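Penicillin-binding protein 2 (Pbp2) (Helicobacter pylori, PDB 5LP5) probably cross-links peptidoglycan as a penicillin-binding transpeptidase of the inner membrane that serves cell shape, here captured in complex with MreC. Local coordinates at residues 151-156 with 273-278; 233-238 with 459-464. All blocks are in the same frame, centred on the assembly; numbering follows the deposited sequence.

Contact 1: residues 151-156 with 273-278; sequences RYYPNN and YNLNDF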
# COMPACT_ATOMS: atom_id res chain seq x y z
N ARG A 151 -0.54 -2.31 5.14
CA ARG A 151 -0.30 -0.92 5.50
C ARG A 151 1.13 -0.80 6.00
O ARG A 151 1.71 -1.75 6.54
CB ARG A 151 -1.29 -0.48 6.59
CG ARG A 151 -1.45 1.04 6.75
CD ARG A 151 -2.14 1.67 5.54
NE ARG A 151 -2.70 3.01 5.82
CZ ARG A 151 -3.06 3.89 4.89
NH1 ARG A 151 -2.94 3.59 3.60
NH2 ARG A 151 -3.54 5.08 5.23
N TYR A 152 1.70 0.38 5.80
CA TYR A 152 3.09 0.64 6.17
C TYR A 152 3.31 2.09 6.61
O TYR A 152 2.97 3.03 5.91
CB TYR A 152 4.01 0.31 5.00
CG TYR A 152 5.48 0.49 5.31
CD1 TYR A 152 6.14 -0.35 6.21
CD2 TYR A 152 6.20 1.50 4.71
CE1 TYR A 152 7.48 -0.17 6.51
CE2 TYR A 152 7.54 1.68 4.97
CZ TYR A 152 8.18 0.85 5.88
OH TYR A 152 9.51 1.07 6.14
N TYR A 153 3.91 2.24 7.79
CA TYR A 153 4.20 3.54 8.38
C TYR A 153 5.72 3.70 8.35
O TYR A 153 6.43 3.12 9.17
CB TYR A 153 3.61 3.62 9.81
CG TYR A 153 2.12 3.33 9.82
CD1 TYR A 153 1.20 4.35 9.72
CD2 TYR A 153 1.64 2.02 9.88
CE1 TYR A 153 -0.17 4.08 9.71
CE2 TYR A 153 0.27 1.75 9.86
CZ TYR A 153 -0.62 2.78 9.77
OH TYR A 153 -1.96 2.54 9.74
N PRO A 154 6.22 4.45 7.36
CA PRO A 154 7.66 4.57 7.14
C PRO A 154 8.40 5.05 8.36
O PRO A 154 9.48 4.53 8.66
CB PRO A 154 7.78 5.62 6.03
CG PRO A 154 6.42 6.10 5.75
CD PRO A 154 5.45 5.14 6.33
N ASN A 155 7.84 6.00 9.08
CA ASN A 155 8.56 6.57 10.22
C ASN A 155 8.33 5.84 11.54
O ASN A 155 8.76 6.30 12.59
CB ASN A 155 8.23 8.04 10.36
CG ASN A 155 8.55 8.81 9.12
OD1 ASN A 155 9.61 9.41 9.01
ND2 ASN A 155 7.67 8.75 8.17
N ASN A 156 7.66 4.70 11.49
CA ASN A 156 7.41 3.89 12.67
C ASN A 156 6.59 4.54 13.78
O ASN A 156 5.36 4.52 13.70
CB ASN A 156 8.72 3.32 13.20
CG ASN A 156 9.29 2.28 12.27
OD1 ASN A 156 8.75 1.18 12.13
ND2 ASN A 156 10.34 2.64 11.59
N TYR A 273 4.35 4.99 20.25
CA TYR A 273 4.56 3.55 19.98
C TYR A 273 4.63 3.29 18.48
O TYR A 273 4.21 4.11 17.69
CB TYR A 273 3.46 2.70 20.63
CG TYR A 273 2.05 2.93 20.10
CD1 TYR A 273 1.50 2.10 19.13
CD2 TYR A 273 1.28 3.99 20.56
CE1 TYR A 273 0.21 2.32 18.63
CE2 TYR A 273 0.00 4.22 20.06
CZ TYR A 273 -0.53 3.38 19.10
OH TYR A 273 -1.78 3.63 18.60
N ASN A 274 5.16 2.13 18.10
CA ASN A 274 5.47 1.84 16.69
C ASN A 274 4.30 1.23 15.97
O ASN A 274 4.01 0.04 16.11
CB ASN A 274 6.68 0.92 16.57
CG ASN A 274 7.06 0.64 15.12
OD1 ASN A 274 6.32 0.94 14.18
ND2 ASN A 274 8.25 0.07 14.93
N LEU A 275 3.67 2.05 15.13
CA LEU A 275 2.45 1.68 14.43
C LEU A 275 2.57 0.41 13.60
O LEU A 275 1.58 -0.27 13.37
CB LEU A 275 2.00 2.83 13.55
CG LEU A 275 1.56 4.10 14.27
CD1 LEU A 275 1.47 5.24 13.26
CD2 LEU A 275 0.24 3.95 15.04
N ASN A 276 3.79 0.08 13.14
CA ASN A 276 3.96 -1.11 12.30
C ASN A 276 3.70 -2.42 13.04
O ASN A 276 3.39 -3.42 12.43
CB ASN A 276 5.35 -1.15 11.69
CG ASN A 276 5.52 -0.18 10.58
OD1 ASN A 276 4.94 -0.33 9.50
ND2 ASN A 276 6.37 0.80 10.80
N ASP A 277 3.84 -2.42 14.37
CA ASP A 277 3.68 -3.66 15.14
C ASP A 277 2.21 -4.12 15.20
O ASP A 277 1.94 -5.26 15.57
CB ASP A 277 4.25 -3.50 16.55
CG ASP A 277 5.75 -3.21 16.55
OD1 ASP A 277 6.44 -3.62 15.59
OD2 ASP A 277 6.23 -2.57 17.51
N PHE A 278 1.28 -3.24 14.85
CA PHE A 278 -0.12 -3.60 14.82
C PHE A 278 -0.58 -4.16 13.47
O PHE A 278 -1.61 -4.84 13.40
CB PHE A 278 -1.00 -2.38 15.21
CG PHE A 278 -0.97 -2.07 16.67
CD1 PHE A 278 0.05 -1.29 17.20
CD2 PHE A 278 -1.92 -2.60 17.53
CE1 PHE A 278 0.11 -1.03 18.55
CE2 PHE A 278 -1.87 -2.34 18.89
CZ PHE A 278 -0.85 -1.56 19.40

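Contact 2: residues 233-238 with 459-464; sequences LSLDKR and PHFAIN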
# COMPACT_ATOMS: atom_id res chain seq x y z
N LEU A 233 -1.95 16.09 5.80
CA LEU A 233 -1.97 16.63 7.16
C LEU A 233 -1.02 17.81 7.28
O LEU A 233 -0.04 17.92 6.53
CB LEU A 233 -1.53 15.58 8.19
CG LEU A 233 -2.25 14.25 8.19
CD1 LEU A 233 -1.79 13.41 9.35
CD2 LEU A 233 -3.75 14.44 8.26
N SER A 234 -1.30 18.67 8.26
CA SER A 234 -0.54 19.89 8.48
C SER A 234 0.77 19.69 9.22
O SER A 234 1.59 20.60 9.27
CB SER A 234 -1.40 20.88 9.25
OG SER A 234 -1.93 20.28 10.42
N LEU A 235 0.99 18.50 9.78
CA LEU A 235 2.26 18.24 10.44
C LEU A 235 3.47 18.57 9.56
O LEU A 235 3.39 18.45 8.35
CB LEU A 235 2.36 16.77 10.85
CG LEU A 235 1.39 16.21 11.87
CD1 LEU A 235 1.69 14.73 12.04
CD2 LEU A 235 1.52 16.93 13.19
N ASP A 236 4.58 18.96 10.17
CA ASP A 236 5.86 19.00 9.48
C ASP A 236 6.75 17.94 10.08
O ASP A 236 7.07 17.98 11.24
CB ASP A 236 6.51 20.37 9.62
CG ASP A 236 7.82 20.51 8.82
OD1 ASP A 236 8.49 19.47 8.56
OD2 ASP A 236 8.19 21.65 8.46
N LYS A 237 7.17 17.01 9.25
CA LYS A 237 7.96 15.85 9.68
C LYS A 237 9.26 16.23 10.41
O LYS A 237 9.70 15.52 11.31
CB LYS A 237 8.27 14.97 8.46
CG LYS A 237 9.17 13.80 8.73
CD LYS A 237 9.56 13.12 7.42
CE LYS A 237 10.62 12.07 7.69
NZ LYS A 237 10.85 11.12 6.57
N ARG A 238 9.87 17.35 10.02
CA ARG A 238 11.10 17.78 10.66
C ARG A 238 10.80 18.27 12.08
O ARG A 238 11.45 17.87 13.04
CB ARG A 238 11.76 18.89 9.86
CG ARG A 238 12.28 18.42 8.50
CD ARG A 238 12.49 19.58 7.53
NE ARG A 238 11.23 20.25 7.23
CZ ARG A 238 11.11 21.39 6.56
NH1 ARG A 238 12.18 22.01 6.09
NH2 ARG A 238 9.91 21.91 6.35
N PRO A 459 -7.98 23.58 16.64
CA PRO A 459 -6.82 22.78 16.19
C PRO A 459 -7.28 21.66 15.32
O PRO A 459 -8.34 21.10 15.57
CB PRO A 459 -6.23 22.23 17.49
CG PRO A 459 -6.76 23.13 18.56
CD PRO A 459 -8.13 23.52 18.10
N HIS A 460 -6.51 21.35 14.28
CA HIS A 460 -6.87 20.26 13.38
C HIS A 460 -5.64 19.78 12.69
O HIS A 460 -4.63 20.45 12.74
CB HIS A 460 -7.97 20.67 12.38
CG HIS A 460 -7.61 21.82 11.51
ND1 HIS A 460 -7.68 23.13 11.93
CD2 HIS A 460 -7.20 21.87 10.22
CE1 HIS A 460 -7.30 23.93 10.95
NE2 HIS A 460 -7.02 23.18 9.89
N PHE A 461 -5.72 18.60 12.09
CA PHE A 461 -4.60 17.97 11.40
C PHE A 461 -4.80 17.95 9.88
O PHE A 461 -3.84 18.07 9.13
CB PHE A 461 -4.41 16.54 11.88
CG PHE A 461 -3.89 16.44 13.29
CD1 PHE A 461 -2.54 16.57 13.55
CD2 PHE A 461 -4.75 16.22 14.35
CE1 PHE A 461 -2.05 16.46 14.84
CE2 PHE A 461 -4.28 16.11 15.63
CZ PHE A 461 -2.93 16.24 15.88
N ALA A 462 -6.03 17.79 9.43
CA ALA A 462 -6.31 17.71 8.01
C ALA A 462 -6.29 19.09 7.34
O ALA A 462 -7.17 19.92 7.58
CB ALA A 462 -7.65 17.03 7.79
N ILE A 463 -5.30 19.33 6.48
CA ILE A 463 -5.15 20.65 5.85
C ILE A 463 -6.41 21.07 5.13
O ILE A 463 -6.77 22.23 5.17
CB ILE A 463 -3.94 20.72 4.90
CG1 ILE A 463 -2.65 20.73 5.73
CG2 ILE A 463 -4.00 21.98 4.04
CD1 ILE A 463 -1.36 20.78 4.93
N ASN A 464 -7.09 20.13 4.49
CA ASN A 464 -8.34 20.42 3.77
C ASN A 464 -9.56 20.48 4.71
O ASN A 464 -10.70 20.39 4.27
CB ASN A 464 -8.56 19.43 2.60
CG ASN A 464 -8.42 17.95 3.01
OD1 ASN A 464 -7.95 17.63 4.10
ND2 ASN A 464 -8.78 17.05 2.10

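Contact 1: residues 151-156 with 273-278
A single side-chain amide pairs with both backbone polar atoms of one residue, as a partner residue of a neighbouring strand would: Asn276 accepts from Tyr153 N and donates to Tyr153 O. Tyr153 N gives a nearly straight bond to Asn276 OD1 at 3.3 Å (N-H...O 175°), coming from above the carbonyl plane. Asn276 ND2 returns one to Tyr153 O at 2.8 Å, in the carbonyl plane and on a lone pair. Tyr153 O also takes Asn156 N, which closes a type I turn from Tyr153 to Asn156. With CG anti to the carbonyl carbon (chi1 -75°), Asn276 brings OD1 to the edge of the Tyr153 ring, near its plane, as the two side chains slide past each other in opposite directions, ring and amide planes 66° apart. Asn276 ND2 has a further, weak bond to Asn156 OD1 at 2.8 Å, and Asn274 ND2 reaches the same oxygen weakly at 3.1 Å. Asn274 and Asn156 lie side by side, their amides almost perpendicular. Asn274 OD1 accepts from Asn276 N at 2.9 Å, an Asx turn within 273-278. Beside the amides, Leu275 CB sits over one face of the Tyr153 ring, offset toward its rim, 4.0 Å from the centroid in a CH-pi contact, and Leu275 CD1 touches Tyr153 CD1 at 3.7 Å. The phenol of Tyr153 ends on Glu192, which also pairs with Arg151. The contact thus joins the end of strand 144-152, paired with strand 63-76, to the loop between strand 264-270 and helix 284-291, whose Leu290 and Trp287 cover Phe278.

Contact 2: residues 233-238 with 459-464
The Phe461 ring meets Leu235 at its edge, in plane, where Leu235 CD2 stands 4.0 Å from Phe461 CE1; Val162 and, from strand 264-270, Leu264 and Ala267 also pack on this side chain. The His460 ring has Ala462 O at its edge, while ND1 is bonded to Thr458 O. The guanidinium of Arg238 has Asp236 OD1 at its edge, in plane. Asp236 caps helix 237-246: OD1 accepts Arg238 N at 2.9 Å and, through its syn lone pair, Arg238 NE, part of a salt bridge completed by a weak bond from Arg238 NH2 to Asp236 OD2. Asp236 OD2 is also hydrogen-bonded to Tyr587 OH; with these donors and the helix start the carboxylate would be expected to stay ionised. The backbones meet in a single bridge, Leu233 with Ala462, and one hydrogen bond, from Ser234 N to Phe461 O at 2.8 Å, in the carbonyl plane. Ile463 lays CG1 alongside Ser234 CB at 3.7 Å. Ser234 OG bonds to Leu264 O. Asp399 accepts from Phe461 N and Ala462 N; since Ala462 N shares a peptide group with the Phe461 C=O, that carboxylate would be expected to polarise the carbonyl and favour its bond from Ser234 N.

In the fold
Contacts 1 and 2 lie about 18 Å apart between centres, and their segments alternate along the chain, so that the path 151-156, 233-238, 273-278, 459-464 crosses repeatedly between them. They touch directly where Asn155 OD1 packs against Lys237 CE at 3.1 Å. Strand 264-270 links them further: 273-278 follows it, and its Leu264 meets both segments of contact 2. Contact 1 ties the dimerisation-family region to the transpeptidase-family region, and contact 2 lies nearer the centre of the chain, about 11 Å from it against 16 Å. Neither includes Ser311 and Lys314, an SxxK pattern at a helix start, or Lys513 of the K(T/S)G-type motif beside it, which together probably mark the transpeptidase active site.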